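Local coordinates for protein sortase (Actinomyces oris, PDB 5UTT) that probably acts as a class E sortase, a cysteine transpeptidase that anchors surface proteins to the Gram-positive cell wall, at residues A[70-82]-A[139-151]. Sequence-based numbering, arbitrary orientation.
Sequences LGEVGNFAIAGHR and PTDRYITLTTCHG
V73 meets R142 and P139 at one end of two neighbouring parallel strands, and R82 reaches C149 and H150 at the other. The branches of V73 divide the work: CG1 packs on CB of P139 at 3.7 Å, while CG2 sits over one face of the R142 guanidinium. That group is held at its edge as well, because NE of R142 donates to O of G71 at 2.7 Å, with that oxygen near the guanidinium plane. Between these ends, strands 74-79 and 142-150 run 21° from exactly parallel, and backbone bonds link them from G74 N–D141 O to G80 N–T147 O. On one face of the sheet, CD1 of I78 lies 3.6 Å from CD1 of L146 and is approached by CD1 of I144, whose CG1 meets the edge of the F76 ring at CD2; on the other, OG1 of T145 donates to a lone pair of OD1 of N75 at 2.7 Å. R82 bends at chi2 (78°), which brings NH2 to two acceptors: O of C149 at 2.8 Å and, almost straight at 177°, ND1 of H150 at 2.9 Å. Guanidinium and imidazole are nearly coplanar, and NE of R82 is bonded to O of R90, which further fixes the group's rotation. This parallel pair belongs to the sortase beta-barrel and carries the family's TLxTC signature, read here as T145–C149 (TLTTC), with C149 the probable nucleophile by family analogy.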
# COMPACT_ATOMS: atom_id res chain seq x y z
N LEU A 70 -0.12 -8.53 -5.40
CA LEU A 70 -1.36 -8.09 -4.79
C LEU A 70 -2.40 -9.23 -4.78
O LEU A 70 -2.68 -9.88 -5.80
CB LEU A 70 -1.89 -6.87 -5.51
CG LEU A 70 -3.19 -6.27 -5.00
CD1 LEU A 70 -3.11 -5.88 -3.54
CD2 LEU A 70 -3.54 -5.07 -5.88
N GLY A 71 -2.92 -9.49 -3.59
CA GLY A 71 -3.82 -10.62 -3.38
C GLY A 71 -3.17 -11.92 -3.00
O GLY A 71 -3.88 -12.83 -2.54
N GLU A 72 -1.87 -12.07 -3.26
CA GLU A 72 -1.15 -13.31 -2.97
C GLU A 72 -0.87 -13.47 -1.47
O GLU A 72 -0.59 -12.50 -0.73
CB GLU A 72 0.16 -13.35 -3.77
CG GLU A 72 0.99 -14.60 -3.63
CD GLU A 72 2.19 -14.62 -4.56
OE1 GLU A 72 2.69 -13.53 -4.94
OE2 GLU A 72 2.68 -15.74 -4.87
N VAL A 73 -0.96 -14.71 -1.00
CA VAL A 73 -0.56 -14.96 0.34
C VAL A 73 0.91 -14.50 0.60
O VAL A 73 1.88 -14.95 -0.05
CB VAL A 73 -0.75 -16.45 0.73
CG1 VAL A 73 -0.06 -16.72 2.04
CG2 VAL A 73 -2.23 -16.80 0.80
N GLY A 74 1.05 -13.63 1.58
CA GLY A 74 2.36 -13.00 1.91
C GLY A 74 2.22 -11.52 2.09
O GLY A 74 1.26 -11.06 2.73
N ASN A 75 3.13 -10.74 1.51
CA ASN A 75 3.16 -9.31 1.81
C ASN A 75 3.43 -8.50 0.57
O ASN A 75 4.47 -8.67 -0.01
CB ASN A 75 4.27 -9.06 2.83
CG ASN A 75 4.23 -7.66 3.43
OD1 ASN A 75 3.33 -6.86 3.15
ND2 ASN A 75 5.19 -7.37 4.29
N PHE A 76 2.44 -7.71 0.16
CA PHE A 76 2.55 -6.82 -1.03
C PHE A 76 3.06 -5.49 -0.49
O PHE A 76 2.30 -4.71 0.09
CB PHE A 76 1.19 -6.69 -1.70
CG PHE A 76 1.17 -5.71 -2.87
CD1 PHE A 76 1.66 -6.09 -4.09
CD2 PHE A 76 0.58 -4.46 -2.73
CE1 PHE A 76 1.64 -5.21 -5.18
CE2 PHE A 76 0.55 -3.56 -3.81
CZ PHE A 76 1.08 -3.94 -5.02
N ALA A 77 4.33 -5.18 -0.71
CA ALA A 77 4.89 -4.04 -0.04
C ALA A 77 5.13 -2.94 -1.07
O ALA A 77 5.56 -3.22 -2.21
CB ALA A 77 6.18 -4.41 0.65
N ILE A 78 4.78 -1.74 -0.67
CA ILE A 78 4.97 -0.59 -1.58
C ILE A 78 5.64 0.58 -0.88
O ILE A 78 5.41 0.90 0.28
CB ILE A 78 3.62 -0.15 -2.21
CG1 ILE A 78 2.61 0.23 -1.14
CG2 ILE A 78 3.06 -1.22 -3.17
CD1 ILE A 78 1.34 0.81 -1.69
N ALA A 79 6.48 1.27 -1.65
CA ALA A 79 7.21 2.45 -1.19
C ALA A 79 6.59 3.69 -1.79
O ALA A 79 6.10 3.66 -2.91
CB ALA A 79 8.68 2.33 -1.61
N GLY A 80 6.62 4.78 -1.05
CA GLY A 80 6.22 6.08 -1.53
C GLY A 80 7.02 7.21 -0.97
O GLY A 80 7.52 7.17 0.15
N HIS A 81 7.23 8.24 -1.79
CA HIS A 81 7.83 9.42 -1.28
C HIS A 81 6.94 10.10 -0.24
O HIS A 81 5.74 10.11 -0.34
CB HIS A 81 8.04 10.40 -2.43
CG HIS A 81 9.27 10.16 -3.24
ND1 HIS A 81 10.23 9.22 -2.92
CD2 HIS A 81 9.73 10.80 -4.34
CE1 HIS A 81 11.20 9.26 -3.82
NE2 HIS A 81 10.93 10.23 -4.67
N ARG A 82 7.58 10.73 0.74
CA ARG A 82 6.88 11.46 1.78
C ARG A 82 6.45 12.85 1.38
O ARG A 82 5.49 13.38 1.97
CB ARG A 82 7.78 11.58 3.00
CG ARG A 82 7.11 12.05 4.28
CD ARG A 82 6.34 10.88 4.92
NE ARG A 82 5.55 11.32 6.07
CZ ARG A 82 5.97 11.27 7.33
NH1 ARG A 82 5.17 11.72 8.31
NH2 ARG A 82 7.17 10.81 7.63
N PRO A 139 4.07 -17.62 5.22
CA PRO A 139 2.83 -16.83 5.35
C PRO A 139 1.53 -17.59 5.25
O PRO A 139 1.45 -18.56 4.48
CB PRO A 139 2.91 -15.86 4.16
CG PRO A 139 3.76 -16.57 3.14
CD PRO A 139 4.74 -17.41 3.91
N THR A 140 0.53 -17.14 6.01
CA THR A 140 -0.86 -17.59 5.86
C THR A 140 -1.85 -16.51 5.41
O THR A 140 -2.80 -16.81 4.68
CB THR A 140 -1.38 -18.18 7.17
OG1 THR A 140 -0.53 -19.26 7.52
CG2 THR A 140 -2.79 -18.64 7.00
N ASP A 141 -1.59 -15.26 5.83
CA ASP A 141 -2.49 -14.14 5.57
C ASP A 141 -1.96 -13.27 4.43
O ASP A 141 -0.86 -13.47 3.95
CB ASP A 141 -2.65 -13.31 6.83
CG ASP A 141 -3.43 -14.03 7.91
OD1 ASP A 141 -4.39 -14.75 7.57
OD2 ASP A 141 -3.09 -13.87 9.11
N ARG A 142 -2.80 -12.36 3.99
CA ARG A 142 -2.45 -11.44 2.92
C ARG A 142 -2.31 -10.06 3.54
O ARG A 142 -3.26 -9.54 4.17
CB ARG A 142 -3.57 -11.47 1.90
CG ARG A 142 -3.76 -12.78 1.19
CD ARG A 142 -5.07 -12.80 0.43
NE ARG A 142 -5.13 -13.99 -0.39
CZ ARG A 142 -5.45 -15.20 0.06
NH1 ARG A 142 -5.80 -15.39 1.34
NH2 ARG A 142 -5.44 -16.23 -0.78
N TYR A 143 -1.13 -9.45 3.39
CA TYR A 143 -0.88 -8.10 3.91
C TYR A 143 -0.54 -7.15 2.78
O TYR A 143 -0.10 -7.58 1.69
CB TYR A 143 0.30 -8.06 4.88
CG TYR A 143 -0.02 -8.49 6.27
CD1 TYR A 143 -0.38 -7.56 7.22
CD2 TYR A 143 -0.04 -9.82 6.61
CE1 TYR A 143 -0.69 -7.93 8.51
CE2 TYR A 143 -0.34 -10.22 7.90
CZ TYR A 143 -0.69 -9.26 8.84
OH TYR A 143 -1.02 -9.59 10.12
N ILE A 144 -0.72 -5.88 3.09
CA ILE A 144 -0.07 -4.76 2.32
C ILE A 144 0.84 -4.05 3.32
O ILE A 144 0.52 -3.98 4.51
CB ILE A 144 -1.08 -3.82 1.61
CG1 ILE A 144 -0.38 -2.84 0.62
CG2 ILE A 144 -1.88 -2.95 2.58
CD1 ILE A 144 -1.28 -2.01 -0.24
N THR A 145 1.95 -3.50 2.83
CA THR A 145 2.84 -2.76 3.66
C THR A 145 3.16 -1.48 2.91
O THR A 145 3.50 -1.55 1.75
CB THR A 145 4.15 -3.53 3.94
OG1 THR A 145 3.84 -4.71 4.72
CG2 THR A 145 5.08 -2.71 4.78
N LEU A 146 3.00 -0.37 3.60
CA LEU A 146 3.40 0.95 3.05
C LEU A 146 4.62 1.42 3.77
O LEU A 146 4.60 1.47 5.03
CB LEU A 146 2.29 1.98 3.20
CG LEU A 146 1.23 2.15 2.09
CD1 LEU A 146 0.51 0.88 1.81
CD2 LEU A 146 0.23 3.25 2.44
N THR A 147 5.62 1.92 3.01
CA THR A 147 6.86 2.42 3.57
C THR A 147 7.17 3.81 3.07
O THR A 147 6.92 4.10 1.91
CB THR A 147 8.11 1.48 3.30
OG1 THR A 147 8.64 1.61 1.97
CG2 THR A 147 7.74 -0.01 3.45
N THR A 148 7.73 4.60 3.94
CA THR A 148 8.21 5.93 3.56
C THR A 148 9.25 6.41 4.58
O THR A 148 9.49 5.77 5.59
CB THR A 148 7.02 6.91 3.44
OG1 THR A 148 7.48 8.13 2.81
CG2 THR A 148 6.48 7.25 4.75
N CYS A 149 9.84 7.59 4.36
CA CYS A 149 10.84 8.16 5.23
C CYS A 149 10.24 8.88 6.40
O CYS A 149 9.16 9.43 6.28
CB CYS A 149 11.72 9.16 4.42
SG CYS A 149 12.83 8.27 3.33
N HIS A 150 10.98 8.91 7.52
CA HIS A 150 10.65 9.69 8.68
C HIS A 150 11.97 10.04 9.44
O HIS A 150 12.93 9.26 9.47
CB HIS A 150 9.64 8.91 9.61
CG HIS A 150 9.00 9.75 10.69
ND1 HIS A 150 7.98 10.64 10.45
CD2 HIS A 150 9.23 9.81 12.03
CE1 HIS A 150 7.60 11.19 11.58
NE2 HIS A 150 8.35 10.72 12.55
N GLY A 151 12.04 11.21 10.03
CA GLY A 151 13.20 11.58 10.84
C GLY A 151 13.00 11.46 12.35
O GLY A 151 11.97 11.89 12.89
O HOH W 1 -5.91 -14.76 -3.01
O HOH W 2 -1.44 -9.22 -0.39